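Local coordinates for protein methylaspartate ammonia-lyase (Citrobacter amalonaticus, PDB 1KKO) that catalyses the reversible anti elimination of ammonia from L-threo-3-methylaspartate to give mesaconate, with magnesium as its cofactor, at residues G67-Q73 with T360-I366; A77-D81 with D307-N311; R131-Q136 with T332-I338. All coordinates share one frame; numbering follows the deposited sequence.

Contact 1: residues G67-Q73 with T360-I366; sequences GDCAAVQ and TCNETEI. With SO4 (sulfate ion), chain C.
Asp-68 and Thr-364 meet by their polar ends, and their side chains cross obliquely. Asp-68 OD2 receives the proton of Thr-364 OG1 (2.6 Å) on its anti lone pair, on the side away from OD1. The same OG1 caps the helix that begins at Glu-365 by accepting from the backbone N of Ser-367. The side chain of Ile-366 crosses that of Asp-68 at about a right angle, its CB 3.4 Å from Asp-68 OD2. A water lies between Asp-68 OD2 and Glu-365 OE1, two acidic oxygens 3.9 Å apart, while the other oxygen of Glu-365 forms a salt bridge with Arg-404 of the second subunit.

Further along, Ala-70 presents its methyl to CB of Glu-363, and Asn-362 ND2 makes a weak bond to the carbonyl O of Ala-71; OD1 of the same amide is hydrogen-bonded to Ser-13 OG. The far end is organised by Thr-360. With OG1 anti to the backbone N (chi1 178°), the hydroxyl faces residues 72-73 and CG2 lies near Val-72 CA. OG1 accepts from Gln-73 N at 3.2 Å and from Asn-362 N, the latter closing an ST turn, and gives its proton to sulfate O1 at 2.5 Å. Cys-361 N points almost straight at sulfate O3 (2.7 Å, 171°). Lys-331 NZ and Gln-172 NE2 bind the same anion.

Three bonds thus grip one hydroxyl: two N-H groups leave its proton directed at the sulfate. Thr-360 and Cys-361 belong to the methylaspartate binding site, so the sulfate, most likely picked up from the crystallisation medium, is consistent with an anion pocket suited to a substrate carboxylate. Because Gln-73 N donates to the sulfate-binding hydroxyl, both parts of the chain build this side of the site.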
loop_
_atom_site.group_PDB
_atom_site.type_symbol
_atom_site.label_atom_id
_atom_site.label_comp_id
_atom_site.label_asym_id
_atom_site.label_seq_id
_atom_site.Cartn_x
_atom_site.Cartn_y
_atom_site.Cartn_z
ATOM N N GLY A 67 -9.637 11.196 -7.409
ATOM C CA GLY A 67 -8.663 11.905 -6.605
ATOM C C GLY A 67 -9.010 11.690 -5.152
ATOM O O GLY A 67 -10.157 11.415 -4.818
ATOM N N ASP A 68 -8.033 11.841 -4.262
ATOM C CA ASP A 68 -8.276 11.674 -2.835
ATOM C C ASP A 68 -7.864 12.883 -2.021
ATOM O O ASP A 68 -6.724 13.343 -2.088
ATOM C CB ASP A 68 -7.504 10.471 -2.292
ATOM C CG ASP A 68 -8.187 9.153 -2.541
ATOM O OD1 ASP A 68 -9.406 9.134 -2.757
ATOM O OD2 ASP A 68 -7.555 8.090 -2.514
ATOM N N CYS A 69 -8.814 13.362 -1.238
ATOM C CA CYS A 69 -8.551 14.380 -0.248
ATOM C C CYS A 69 -7.833 13.695 0.904
ATOM O O CYS A 69 -8.379 12.760 1.492
ATOM C CB CYS A 69 -9.855 14.983 0.257
ATOM S SG CYS A 69 -10.898 15.701 -1.034
ATOM N N ALA A 70 -6.637 14.174 1.246
ATOM C CA ALA A 70 -5.819 13.560 2.286
ATOM C C ALA A 70 -4.935 14.630 2.891
ATOM O O ALA A 70 -4.635 15.634 2.235
ATOM C CB ALA A 70 -4.969 12.439 1.716
ATOM N N ALA A 71 -4.507 14.393 4.122
ATOM C CA ALA A 71 -3.702 15.333 4.875
ATOM C C ALA A 71 -2.554 14.604 5.554
ATOM O O ALA A 71 -2.605 13.385 5.764
ATOM C CB ALA A 71 -4.547 16.034 5.885
ATOM N N VAL A 72 -1.530 15.357 5.940
ATOM C CA VAL A 72 -0.342 14.737 6.501
ATOM C C VAL A 72 -0.552 14.155 7.891
ATOM O O VAL A 72 -1.482 14.511 8.610
ATOM C CB VAL A 72 0.865 15.711 6.520
ATOM C CG1 VAL A 72 1.120 16.287 5.129
ATOM C CG2 VAL A 72 0.667 16.799 7.518
ATOM N N GLN A 73 0.340 13.248 8.250
ATOM C CA GLN A 73 0.317 12.599 9.550
ATOM C C GLN A 73 0.284 13.627 10.674
ATOM O O GLN A 73 -0.562 13.569 11.558
ATOM C CB GLN A 73 1.558 11.711 9.687
ATOM C CG GLN A 73 1.741 11.078 11.083
ATOM C CD GLN A 73 2.938 10.129 11.176
ATOM O OE1 GLN A 73 3.071 9.385 12.159
ATOM N NE2 GLN A 73 3.797 10.145 10.183
ATOM N N THR A 360 3.328 12.329 2.375
ATOM C CA THR A 360 3.130 11.758 3.690
ATOM C C THR A 360 2.792 10.292 3.615
ATOM O O THR A 360 2.204 9.814 2.643
ATOM C CB THR A 360 1.997 12.531 4.393
ATOM O OG1 THR A 360 1.725 11.972 5.693
ATOM C CG2 THR A 360 0.682 12.472 3.609
ATOM N N CYS A 361 3.163 9.566 4.659
ATOM C CA CYS A 361 2.693 8.195 4.817
ATOM C C CYS A 361 1.175 8.147 4.959
ATOM O O CYS A 361 0.568 7.117 4.706
ATOM C CB CYS A 361 3.324 7.522 6.038
ATOM S SG CYS A 361 3.017 8.318 7.621
ATOM N N ASN A 362 0.561 9.269 5.321
ATOM C CA ASN A 362 -0.861 9.303 5.615
ATOM C C ASN A 362 -1.749 9.685 4.448
ATOM O O ASN A 362 -2.876 10.087 4.662
ATOM C CB ASN A 362 -1.155 10.237 6.789
ATOM C CG ASN A 362 -2.528 10.012 7.369
ATOM O OD1 ASN A 362 -2.976 8.866 7.507
ATOM N ND2 ASN A 362 -3.200 11.101 7.725
ATOM N N GLU A 363 -1.269 9.538 3.221
ATOM C CA GLU A 363 -2.110 9.808 2.070
ATOM C C GLU A 363 -2.560 8.478 1.455
ATOM O O GLU A 363 -2.714 7.507 2.193
ATOM C CB GLU A 363 -1.500 10.839 1.114
ATOM C CG GLU A 363 -0.152 10.533 0.507
ATOM C CD GLU A 363 0.328 11.729 -0.306
ATOM O OE1 GLU A 363 1.328 12.380 0.077
ATOM O OE2 GLU A 363 -0.309 12.017 -1.332
ATOM N N THR A 364 -2.836 8.432 0.153
ATOM C CA THR A 364 -3.489 7.256 -0.425
ATOM C C THR A 364 -2.808 6.749 -1.674
ATOM O O THR A 364 -1.893 7.351 -2.205
ATOM C CB THR A 364 -4.956 7.532 -0.789
ATOM O OG1 THR A 364 -5.010 8.360 -1.967
ATOM C CG2 THR A 364 -5.688 8.274 0.305
ATOM N N GLU A 365 -3.291 5.613 -2.157
ATOM C CA GLU A 365 -2.780 5.040 -3.383
ATOM C C GLU A 365 -3.081 5.949 -4.567
ATOM O O GLU A 365 -2.265 6.082 -5.474
ATOM C CB GLU A 365 -3.294 3.607 -3.584
ATOM C CG GLU A 365 -4.595 3.398 -4.357
ATOM C CD GLU A 365 -5.875 3.814 -3.653
ATOM O OE1 GLU A 365 -5.841 4.574 -2.665
ATOM O OE2 GLU A 365 -6.944 3.382 -4.135
ATOM N N ILE A 366 -4.245 6.587 -4.557
ATOM C CA ILE A 366 -4.623 7.478 -5.648
ATOM C C ILE A 366 -3.819 8.763 -5.603
ATOM O O ILE A 366 -3.361 9.240 -6.633
ATOM C CB ILE A 366 -6.130 7.791 -5.608
ATOM C CG1 ILE A 366 -6.923 6.534 -5.958
ATOM C CG2 ILE A 366 -6.463 8.950 -6.542
ATOM C CD1 ILE A 366 -8.407 6.683 -5.893
HETATM S S SO4 C . 5.108 11.983 7.018
HETATM O O1 SO4 C . 3.812 12.703 6.936
HETATM O O2 SO4 C . 5.296 11.788 8.505
HETATM O O3 SO4 C . 5.022 10.698 6.336
HETATM O O4 SO4 C . 6.262 12.756 6.500
HETATM O O HOH W 1 -8.219 5.589 -1.832
HETATM O O HOH W 2 -5.289 11.850 5.083
#

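Contact 2: residues A77-D81 with D307-N311; sequences AGGRD and DEWCN
Arg-80 crosses Asn-311 at about a right angle on its way towards Asp-307, and its side chain can be read atom by atom as a link between two loops. From CB, CG stands anti to the carbonyl carbon (chi1 -65°), which sets the direction of a chain that then runs extended to NE. CG passes 4.1 Å from OD1 of Asn-311, while CD packs on Val-72. NE lies 4.0 Å from the same Asn-311 OD1, but its strong partner is Asp-334, with which it forms a salt bridge. NH1, the tip nearest the metal site, stops 4.1 Å short of Asp-307 OD1, beyond a salt bridge, with the guanidinium and carboxylate planes 44° apart. A water in the guanidinium plane accepts from NH1 at 2.8 Å and donates a longer bond to Asp-307 OD2, so this magnesium ligand is reached through solvent.

The rest of the contact holds the type I' turn that carries Arg-80. Asn-311 ND2 donates nearly straight to Gly-78 O (2.8 Å, 169°), within its own amide plane. A second water ties Gly-78 O, Trp-309 N and Asn-311 OD1 together. Gly-78 CA lies over the face of the six-membered ring of Trp-309, 3.9 Å from its centroid, in a CH-pi contact, and the indole NE1 is bonded to Asp-277.

Residues 77-81 lie between strand 64-69 and helix 86-101; residues 307-311 lead from barrel strand 303-306 into helix 313-321, on which Cys-310 packs.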
loop_
_atom_site.group_PDB
_atom_site.type_symbol
_atom_site.label_atom_id
_atom_site.label_comp_id
_atom_site.label_asym_id
_atom_site.label_seq_id
_atom_site.Cartn_x
_atom_site.Cartn_y
_atom_site.Cartn_z
ATOM N N ALA A 77 0.175 20.755 12.780
ATOM C CA ALA A 77 1.505 21.128 13.251
ATOM C C ALA A 77 2.193 22.020 12.225
ATOM O O ALA A 77 1.903 21.942 11.034
ATOM C CB ALA A 77 2.362 19.871 13.488
ATOM N N GLY A 78 3.098 22.876 12.683
ATOM C CA GLY A 78 3.951 23.628 11.778
ATOM C C GLY A 78 3.272 24.510 10.754
ATOM O O GLY A 78 3.781 24.681 9.651
ATOM N N GLY A 79 2.123 25.066 11.110
ATOM C CA GLY A 79 1.396 25.956 10.230
ATOM C C GLY A 79 0.449 25.265 9.273
ATOM O O GLY A 79 -0.227 25.929 8.496
ATOM N N ARG A 80 0.377 23.940 9.353
ATOM C CA ARG A 80 -0.479 23.175 8.453
ATOM C C ARG A 80 -1.941 23.261 8.850
ATOM O O ARG A 80 -2.290 23.613 9.972
ATOM C CB ARG A 80 -0.086 21.712 8.448
ATOM C CG ARG A 80 1.255 21.433 7.918
ATOM C CD ARG A 80 1.577 19.965 7.996
ATOM N NE ARG A 80 2.923 19.772 7.515
ATOM C CZ ARG A 80 3.958 19.425 8.260
ATOM N NH1 ARG A 80 5.153 19.335 7.700
ATOM N NH2 ARG A 80 3.804 19.134 9.553
ATOM N N ASP A 81 -2.801 22.901 7.910
ATOM C CA ASP A 81 -4.216 22.855 8.182
ATOM C C ASP A 81 -4.486 21.722 9.173
ATOM O O ASP A 81 -3.656 20.845 9.364
ATOM C CB ASP A 81 -4.974 22.640 6.887
ATOM C CG ASP A 81 -5.107 23.900 6.063
ATOM O OD1 ASP A 81 -4.465 24.934 6.364
ATOM O OD2 ASP A 81 -5.841 23.935 5.064
ATOM N N ASP A 307 12.081 21.564 5.520
ATOM C CA ASP A 307 10.809 20.860 5.623
ATOM C C ASP A 307 9.865 21.681 6.502
ATOM O O ASP A 307 8.950 22.330 5.996
ATOM C CB ASP A 307 11.052 19.464 6.178
ATOM C CG ASP A 307 9.788 18.684 6.396
ATOM O OD1 ASP A 307 8.752 18.974 5.764
ATOM O OD2 ASP A 307 9.753 17.727 7.197
ATOM N N GLU A 308 10.103 21.669 7.811
ATOM C CA GLU A 308 9.276 22.435 8.740
ATOM C C GLU A 308 9.210 23.911 8.328
ATOM O O GLU A 308 10.228 24.528 8.023
ATOM C CB GLU A 308 9.832 22.349 10.166
ATOM C CG GLU A 308 10.045 20.952 10.740
ATOM C CD GLU A 308 11.430 20.366 10.476
ATOM O OE1 GLU A 308 12.101 20.768 9.495
ATOM O OE2 GLU A 308 11.850 19.485 11.265
ATOM N N TRP A 309 7.997 24.452 8.350
ATOM C CA TRP A 309 7.683 25.852 8.044
ATOM C C TRP A 309 7.750 26.170 6.557
ATOM O O TRP A 309 7.553 27.322 6.168
ATOM C CB TRP A 309 8.531 26.824 8.876
ATOM C CG TRP A 309 8.332 26.521 10.326
ATOM C CD1 TRP A 309 9.205 25.894 11.150
ATOM C CD2 TRP A 309 7.141 26.731 11.088
ATOM N NE1 TRP A 309 8.653 25.736 12.399
ATOM C CE2 TRP A 309 7.382 26.245 12.384
ATOM C CE3 TRP A 309 5.906 27.313 10.815
ATOM C CZ2 TRP A 309 6.425 26.297 13.392
ATOM C CZ3 TRP A 309 4.960 27.376 11.827
ATOM C CH2 TRP A 309 5.231 26.872 13.092
ATOM N N CYS A 310 7.990 25.149 5.729
ATOM C CA CYS A 310 8.026 25.308 4.281
ATOM C C CYS A 310 6.861 24.496 3.738
ATOM O O CYS A 310 7.032 23.363 3.316
ATOM C CB CYS A 310 9.358 24.823 3.739
ATOM S SG CYS A 310 9.567 25.193 1.996
ATOM N N ASN A 311 5.668 25.088 3.766
ATOM C CA ASN A 311 4.433 24.366 3.455
ATOM C C ASN A 311 3.822 24.667 2.101
ATOM O O ASN A 311 3.560 23.750 1.315
ATOM C CB ASN A 311 3.368 24.672 4.518
ATOM C CG ASN A 311 3.804 24.319 5.906
ATOM O OD1 ASN A 311 4.416 23.272 6.143
ATOM N ND2 ASN A 311 3.457 25.176 6.864
HETATM O O HOH W 3 5.604 22.957 8.629
HETATM O O HOH W 4 4.935 20.870 4.926
HETATM O O HOH W 5 7.390 18.714 9.244
#

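Contact 3: residues R131-Q136 with T332-I338; sequences RYGLSQ and TPDLGGI
This is a buried helix-to-loop packing, in which Tyr-132 and Ser-135 of helix 128-146 meet the loop that follows barrel strand 327-330. Tyr-132 is the main wedge. With CG anti to the backbone N (chi1 -169°), its ring lies alongside Pro-333, both side chains pointing the same way. Pro-333 CA stands 3.6 Å from the centroid of the Tyr-132 ring, only 2° off the normal, in a CH-pi contact with one face. Gln-136 NE2 lies over the centre of the opposite face, so the ring is sandwiched, while Gln-136 OE1 accepts from the backbone N of Asp-68. Near the ring plane, at the edge, comes the carbonyl O of Gly-336, which also receives a CA-H...O contact from Tyr-132 CA at 3.2 Å. Ile-338 CG2 reaches CD1 of Tyr-132 at 3.7 Å.

At the phenol end, Thr-332 OG1 donates to Tyr-132 OH at 2.8 Å, and that OH is also hydrogen-bonded to Glu-363. The buried hydroxyl therefore has partners in two loops that follow barrel strands, 327-330 and 354-357. One helical turn on, Ser-135 OG accepts from Ile-338 N (2.9 Å, 156°), tying the loop's end to the helix. Gly-336 CA lies over one face of the Arg-131 guanidinium, towards its rim, while Arg-131 NE and NH1 bind Leu-126 O and Asp-117.

Around this core, Tyr-132 and Gln-136 touch helix 365-378, Leu-134 packs against helix 86-101, and Leu-335 against helix 339-351, the helix that the loop enters.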
loop_
_atom_site.group_PDB
_atom_site.type_symbol
_atom_site.label_atom_id
_atom_site.label_comp_id
_atom_site.label_asym_id
_atom_site.label_seq_id
_atom_site.Cartn_x
_atom_site.Cartn_y
_atom_site.Cartn_z
ATOM N N ARG A 131 -8.514 20.806 -1.517
ATOM C CA ARG A 131 -7.927 21.301 -2.739
ATOM C C ARG A 131 -7.028 20.224 -3.361
ATOM O O ARG A 131 -6.995 20.054 -4.574
ATOM C CB ARG A 131 -7.140 22.564 -2.449
ATOM C CG ARG A 131 -8.041 23.713 -2.036
ATOM C CD ARG A 131 -7.276 24.966 -1.795
ATOM N NE ARG A 131 -6.744 25.199 -0.469
ATOM C CZ ARG A 131 -5.576 25.818 -0.235
ATOM N NH1 ARG A 131 -4.741 26.172 -1.227
ATOM N NH2 ARG A 131 -5.224 26.039 1.003
ATOM N N TYR A 132 -6.313 19.481 -2.517
ATOM C CA TYR A 132 -5.458 18.401 -2.988
ATOM C C TYR A 132 -6.285 17.350 -3.737
ATOM O O TYR A 132 -5.980 17.006 -4.879
ATOM C CB TYR A 132 -4.758 17.776 -1.789
ATOM C CG TYR A 132 -3.628 16.817 -2.048
ATOM C CD1 TYR A 132 -2.604 17.119 -2.930
ATOM C CD2 TYR A 132 -3.555 15.609 -1.343
ATOM C CE1 TYR A 132 -1.553 16.241 -3.123
ATOM C CE2 TYR A 132 -2.496 14.738 -1.511
ATOM C CZ TYR A 132 -1.486 15.060 -2.407
ATOM O OH TYR A 132 -0.408 14.227 -2.606
ATOM N N GLY A 133 -7.339 16.849 -3.103
ATOM C CA GLY A 133 -8.154 15.821 -3.726
ATOM C C GLY A 133 -8.928 16.287 -4.945
ATOM O O GLY A 133 -9.002 15.583 -5.942
ATOM N N LEU A 134 -9.550 17.457 -4.856
ATOM C CA LEU A 134 -10.278 17.984 -5.996
ATOM C C LEU A 134 -9.363 18.153 -7.191
ATOM O O LEU A 134 -9.704 17.792 -8.309
ATOM C CB LEU A 134 -10.919 19.330 -5.676
ATOM C CG LEU A 134 -12.060 19.335 -4.667
ATOM C CD1 LEU A 134 -12.513 20.764 -4.443
ATOM C CD2 LEU A 134 -13.231 18.478 -5.131
ATOM N N SER A 135 -8.186 18.711 -6.956
ATOM C CA SER A 135 -7.271 18.981 -8.056
ATOM C C SER A 135 -6.753 17.687 -8.699
ATOM O O SER A 135 -6.562 17.614 -9.914
ATOM C CB SER A 135 -6.132 19.876 -7.592
ATOM O OG SER A 135 -5.280 19.202 -6.698
ATOM N N GLN A 136 -6.547 16.641 -7.896
ATOM C CA GLN A 136 -6.167 15.349 -8.460
ATOM C C GLN A 136 -7.256 14.855 -9.407
ATOM O O GLN A 136 -6.981 14.442 -10.509
ATOM C CB GLN A 136 -5.989 14.289 -7.384
ATOM C CG GLN A 136 -4.795 14.444 -6.467
ATOM C CD GLN A 136 -4.999 13.598 -5.242
ATOM O OE1 GLN A 136 -5.458 12.457 -5.350
ATOM N NE2 GLN A 136 -4.700 14.147 -4.076
ATOM N N THR A 332 3.538 17.444 -0.589
ATOM C CA THR A 332 2.453 17.681 -1.525
ATOM C C THR A 332 1.072 18.029 -0.963
ATOM O O THR A 332 0.487 18.972 -1.441
ATOM C CB THR A 332 2.363 16.566 -2.589
ATOM O OG1 THR A 332 2.071 15.302 -1.979
ATOM C CG2 THR A 332 3.683 16.399 -3.358
ATOM N N PRO A 333 0.517 17.339 0.037
ATOM C CA PRO A 333 -0.846 17.705 0.456
ATOM C C PRO A 333 -0.924 19.128 0.997
ATOM O O PRO A 333 -1.957 19.772 0.912
ATOM C CB PRO A 333 -1.174 16.673 1.547
ATOM C CG PRO A 333 -0.225 15.559 1.329
ATOM C CD PRO A 333 1.036 16.214 0.839
ATOM N N ASP A 334 0.172 19.610 1.559
ATOM C CA ASP A 334 0.185 20.938 2.153
ATOM C C ASP A 334 0.147 22.084 1.147
ATOM O O ASP A 334 -0.076 23.225 1.535
ATOM C CB ASP A 334 1.412 21.098 3.032
ATOM C CG ASP A 334 1.358 20.271 4.290
ATOM O OD1 ASP A 334 0.247 20.074 4.858
ATOM O OD2 ASP A 334 2.409 19.808 4.777
ATOM N N LEU A 335 0.355 21.782 -0.122
ATOM C CA LEU A 335 0.320 22.816 -1.150
ATOM C C LEU A 335 -1.090 23.041 -1.671
ATOM O O LEU A 335 -1.299 23.939 -2.460
ATOM C CB LEU A 335 1.239 22.471 -2.320
ATOM C CG LEU A 335 2.710 22.785 -2.059
ATOM C CD1 LEU A 335 3.396 21.667 -1.297
ATOM C CD2 LEU A 335 3.430 23.092 -3.351
ATOM N N GLY A 336 -2.068 22.250 -1.237
ATOM C CA GLY A 336 -3.423 22.415 -1.752
ATOM C C GLY A 336 -3.528 21.839 -3.160
ATOM O O GLY A 336 -3.253 20.673 -3.371
ATOM N N GLY A 337 -3.943 22.635 -4.128
ATOM C CA GLY A 337 -4.083 22.122 -5.472
ATOM C C GLY A 337 -2.744 21.670 -6.025
ATOM O O GLY A 337 -1.716 22.343 -5.849
ATOM N N ILE A 338 -2.749 20.569 -6.771
ATOM C CA ILE A 338 -1.500 19.979 -7.241
ATOM C C ILE A 338 -0.818 20.806 -8.320
ATOM O O ILE A 338 0.346 20.593 -8.609
ATOM C CB ILE A 338 -1.717 18.525 -7.695
ATOM C CG1 ILE A 338 -2.679 18.434 -8.873
ATOM C CG2 ILE A 338 -2.175 17.668 -6.516
ATOM C CD1 ILE A 338 -2.794 17.016 -9.438
#

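Overall arrangement
All three contacts join the N-terminal region to loops following strands of the parallel-stranded TIM barrel, as is usual in the enolase superfamily, where a capping domain covers the barrel mouth. Along the chain the N-terminal partners come first, 67-73, 77-81 and 131-136, then 307-311, 332-338 and 360-366. Contact 1 thus encloses the other two, whose segments alternate. The centres of contact 1 and contact 3 lie about 10 Å apart, and contact 2 is centred about 15 Å from contact 3 and about 16 Å from contact 1. Hydrogen bonds join contacts 1 and 3, a salt bridge joins 2 and 3, and packing joins 1 and 2. Together they set N-terminal segments against loops carrying substrate-binding and magnesium-binding residues, close to the proton acceptor Lys-331.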